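Local coordinates for spindle pole body-associated protein VIK1 (Saccharomyces cerevisiae, PDB 2O0A) that recruits the minus-end-directed motor Kar3 to microtubules, forms with it a heterodimer that cross-links antiparallel microtubules, and carries a kinesin-like motor domain lacking a nucleotide-binding site, at residues A[123-133]-A[167-175]. Sequence-based numbering, arbitrary orientation.
Sequences QKQYVITLQFV and LDSKLVIIE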
# COMPACT_ATOMS: atom_id res chain seq x y z
N GLN A 123 -14.20 9.73 8.60
CA GLN A 123 -14.73 11.10 8.49
C GLN A 123 -15.45 11.56 9.76
O GLN A 123 -15.48 12.76 10.06
CB GLN A 123 -15.65 11.22 7.28
CG GLN A 123 -14.94 11.26 5.93
CD GLN A 123 -14.25 12.60 5.67
OE1 GLN A 123 -14.06 13.41 6.59
NE2 GLN A 123 -13.88 12.85 4.42
N LYS A 124 -16.02 10.63 10.51
CA LYS A 124 -16.69 11.00 11.77
C LYS A 124 -15.71 11.44 12.84
O LYS A 124 -16.02 12.33 13.64
CB LYS A 124 -17.55 9.86 12.30
CG LYS A 124 -18.68 9.52 11.36
CD LYS A 124 -19.58 8.45 11.94
CE LYS A 124 -20.41 7.78 10.85
NZ LYS A 124 -21.19 8.75 10.02
N GLN A 125 -14.53 10.84 12.82
CA GLN A 125 -13.53 11.01 13.85
C GLN A 125 -12.43 12.01 13.50
O GLN A 125 -11.76 12.52 14.40
CB GLN A 125 -12.88 9.66 14.17
CG GLN A 125 -13.82 8.54 14.57
CD GLN A 125 -13.09 7.21 14.60
OE1 GLN A 125 -12.88 6.57 13.57
NE2 GLN A 125 -12.67 6.80 15.79
N TYR A 126 -12.23 12.26 12.20
CA TYR A 126 -11.08 13.04 11.73
C TYR A 126 -11.45 13.99 10.62
O TYR A 126 -12.36 13.71 9.82
CB TYR A 126 -9.99 12.12 11.16
CG TYR A 126 -9.50 11.07 12.11
CD1 TYR A 126 -8.48 11.35 13.03
CD2 TYR A 126 -10.04 9.78 12.09
CE1 TYR A 126 -8.03 10.38 13.92
CE2 TYR A 126 -9.58 8.80 12.94
CZ TYR A 126 -8.59 9.11 13.87
OH TYR A 126 -8.15 8.13 14.74
N VAL A 127 -10.71 15.10 10.54
CA VAL A 127 -10.65 15.85 9.29
C VAL A 127 -9.47 15.29 8.49
O VAL A 127 -8.38 15.08 9.03
CB VAL A 127 -10.48 17.37 9.50
CG1 VAL A 127 -10.27 18.09 8.17
CG2 VAL A 127 -11.72 17.94 10.18
N ILE A 128 -9.73 14.99 7.23
CA ILE A 128 -8.80 14.22 6.40
C ILE A 128 -8.25 15.08 5.27
O ILE A 128 -9.03 15.72 4.54
CB ILE A 128 -9.51 12.95 5.81
CG1 ILE A 128 -10.02 12.09 6.96
CG2 ILE A 128 -8.56 12.16 4.91
CD1 ILE A 128 -10.86 10.90 6.54
N THR A 129 -6.93 15.12 5.13
CA THR A 129 -6.30 15.83 4.02
C THR A 129 -5.56 14.89 3.09
O THR A 129 -5.22 13.77 3.47
CB THR A 129 -5.27 16.87 4.51
OG1 THR A 129 -4.11 16.19 5.00
CG2 THR A 129 -5.86 17.70 5.63
N LEU A 130 -5.31 15.35 1.87
CA LEU A 130 -4.59 14.55 0.89
C LEU A 130 -3.66 15.40 0.03
O LEU A 130 -4.03 16.49 -0.38
CB LEU A 130 -5.59 13.76 0.02
CG LEU A 130 -5.03 12.70 -0.94
CD1 LEU A 130 -5.97 11.49 -1.10
CD2 LEU A 130 -4.71 13.31 -2.31
N GLN A 131 -2.48 14.86 -0.20
CA GLN A 131 -1.55 15.35 -1.23
C GLN A 131 -1.16 14.18 -2.10
O GLN A 131 -1.19 13.04 -1.64
CB GLN A 131 -0.29 15.93 -0.59
CG GLN A 131 -0.58 17.14 0.30
CD GLN A 131 0.62 17.53 1.10
OE1 GLN A 131 0.95 16.89 2.09
NE2 GLN A 131 1.28 18.60 0.68
N PHE A 132 -0.80 14.45 -3.34
CA PHE A 132 -0.48 13.38 -4.30
C PHE A 132 0.56 13.92 -5.25
O PHE A 132 0.30 14.86 -5.99
CB PHE A 132 -1.79 12.98 -5.01
CG PHE A 132 -1.66 11.87 -6.03
CD1 PHE A 132 -0.57 11.02 -6.08
CD2 PHE A 132 -2.71 11.66 -6.92
CE1 PHE A 132 -0.49 10.00 -7.04
CE2 PHE A 132 -2.66 10.63 -7.86
CZ PHE A 132 -1.55 9.82 -7.94
N VAL A 133 1.75 13.33 -5.19
CA VAL A 133 2.83 13.71 -6.10
C VAL A 133 3.37 12.49 -6.84
O VAL A 133 3.13 11.36 -6.44
CB VAL A 133 4.01 14.40 -5.36
CG1 VAL A 133 3.53 15.63 -4.61
CG2 VAL A 133 4.69 13.42 -4.41
N LEU A 167 5.53 17.26 2.19
CA LEU A 167 5.38 17.49 0.77
C LEU A 167 5.02 18.95 0.57
O LEU A 167 4.06 19.46 1.15
CB LEU A 167 4.28 16.58 0.19
CG LEU A 167 4.58 15.12 -0.17
CD1 LEU A 167 5.13 14.29 0.99
CD2 LEU A 167 3.31 14.47 -0.70
N ASP A 168 5.83 19.63 -0.23
CA ASP A 168 5.50 20.96 -0.70
C ASP A 168 4.77 20.72 -2.01
O ASP A 168 5.39 20.57 -3.07
CB ASP A 168 6.78 21.78 -0.89
CG ASP A 168 6.52 23.16 -1.44
OD1 ASP A 168 5.36 23.54 -1.70
OD2 ASP A 168 7.53 23.89 -1.61
N SER A 169 3.45 20.59 -1.89
CA SER A 169 2.57 20.30 -3.01
C SER A 169 1.16 20.62 -2.56
O SER A 169 0.91 20.79 -1.36
CB SER A 169 2.68 18.82 -3.42
OG SER A 169 2.02 17.98 -2.49
N LYS A 170 0.25 20.72 -3.52
CA LYS A 170 -1.14 21.06 -3.24
C LYS A 170 -1.77 20.10 -2.24
O LYS A 170 -1.69 18.87 -2.41
CB LYS A 170 -1.94 21.04 -4.53
CG LYS A 170 -3.42 21.35 -4.37
CD LYS A 170 -3.66 22.78 -3.89
CE LYS A 170 -5.14 22.99 -3.58
NZ LYS A 170 -6.01 22.60 -4.74
N LEU A 171 -2.40 20.67 -1.22
CA LEU A 171 -3.10 19.90 -0.19
C LEU A 171 -4.59 20.20 -0.25
O LEU A 171 -5.01 21.36 -0.32
CB LEU A 171 -2.55 20.24 1.20
CG LEU A 171 -3.15 19.46 2.38
CD1 LEU A 171 -2.15 19.23 3.48
CD2 LEU A 171 -4.40 20.14 2.94
N VAL A 172 -5.39 19.13 -0.23
CA VAL A 172 -6.85 19.25 -0.26
C VAL A 172 -7.43 18.65 1.01
O VAL A 172 -7.00 17.59 1.47
CB VAL A 172 -7.45 18.54 -1.48
CG1 VAL A 172 -8.97 18.62 -1.47
CG2 VAL A 172 -6.89 19.14 -2.79
N ILE A 173 -8.40 19.35 1.59
CA ILE A 173 -9.19 18.79 2.67
C ILE A 173 -10.39 18.06 2.07
O ILE A 173 -11.18 18.65 1.34
CB ILE A 173 -9.64 19.89 3.64
CG1 ILE A 173 -8.41 20.53 4.28
CG2 ILE A 173 -10.57 19.28 4.69
CD1 ILE A 173 -8.70 21.74 5.16
N ILE A 174 -10.50 16.75 2.34
CA ILE A 174 -11.54 15.94 1.73
C ILE A 174 -12.82 15.91 2.58
O ILE A 174 -12.80 15.47 3.72
CB ILE A 174 -11.07 14.47 1.53
CG1 ILE A 174 -9.78 14.43 0.73
CG2 ILE A 174 -12.18 13.63 0.86
CD1 ILE A 174 -9.33 13.02 0.41
N GLU A 175 -13.93 16.39 2.02
CA GLU A 175 -15.22 16.35 2.72
C GLU A 175 -16.06 15.17 2.23
O GLU A 175 -16.65 14.45 3.04
CB GLU A 175 -16.01 17.65 2.48
CG GLU A 175 -15.24 18.94 2.76
CD GLU A 175 -15.01 19.21 4.25
OE1 GLU A 175 -15.63 18.52 5.09
OE2 GLU A 175 -14.22 20.12 4.57
O HOH W 1 -12.41 15.57 6.31
O HOH W 2 3.05 17.38 3.84
O HOH W 3 -0.30 17.29 -3.98
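Q131 reaches out of its strand into the bend that 167-171 makes, and its amide fills the hollow of that bend. Its CG, anti to the carbonyl carbon (chi1 -63°), lies 3.4 Å from K170 O. Beyond it the extended chain carries NE2 between two carbonyls, 2.9 Å from L167 O and 3.0 Å from S169 O, each met from above its carbonyl plane. Both amide hydrogens are thus spent on the turn, while a water ties Q131 OE1 to L167 N. Two residues on, V133 fits its CG1 against S169 CB (3.5 Å), with L167 CD2 beside it. Strand 172-174 then runs antiparallel along the edge of 126-133. L130 and V172 form the regular hydrogen-bonded pair, with V172 N 3.0 Å from L130 O, and I174 N adds a bond to I128 O. This short edge strand borders the mixed central sheet of a kinesin motor fold; on its other edge 126-133 pairs with strand 197-207. On the face of T129, L171 fills the notch between T129 and Q131: CD2 sits 3.7 Å from T129 CB, while CB rests on Q131 CG and CD1 lies between OG1 and the Q131 amide; T129 OG1 is hydrogen-bonded to Q204. Next along, V127 CG1 nudges I173 CG2. The other face turns to helix 105-116, where I174 pushes CD1 against L130 CB at 3.8 Å, and A116 and I112 cover the pair. Q123, bent at chi2 (-74°), folds back so that NE2 donates almost straight (172°) to I174 O, and a water joins Q123 OE1, I128 N and the same I174 O.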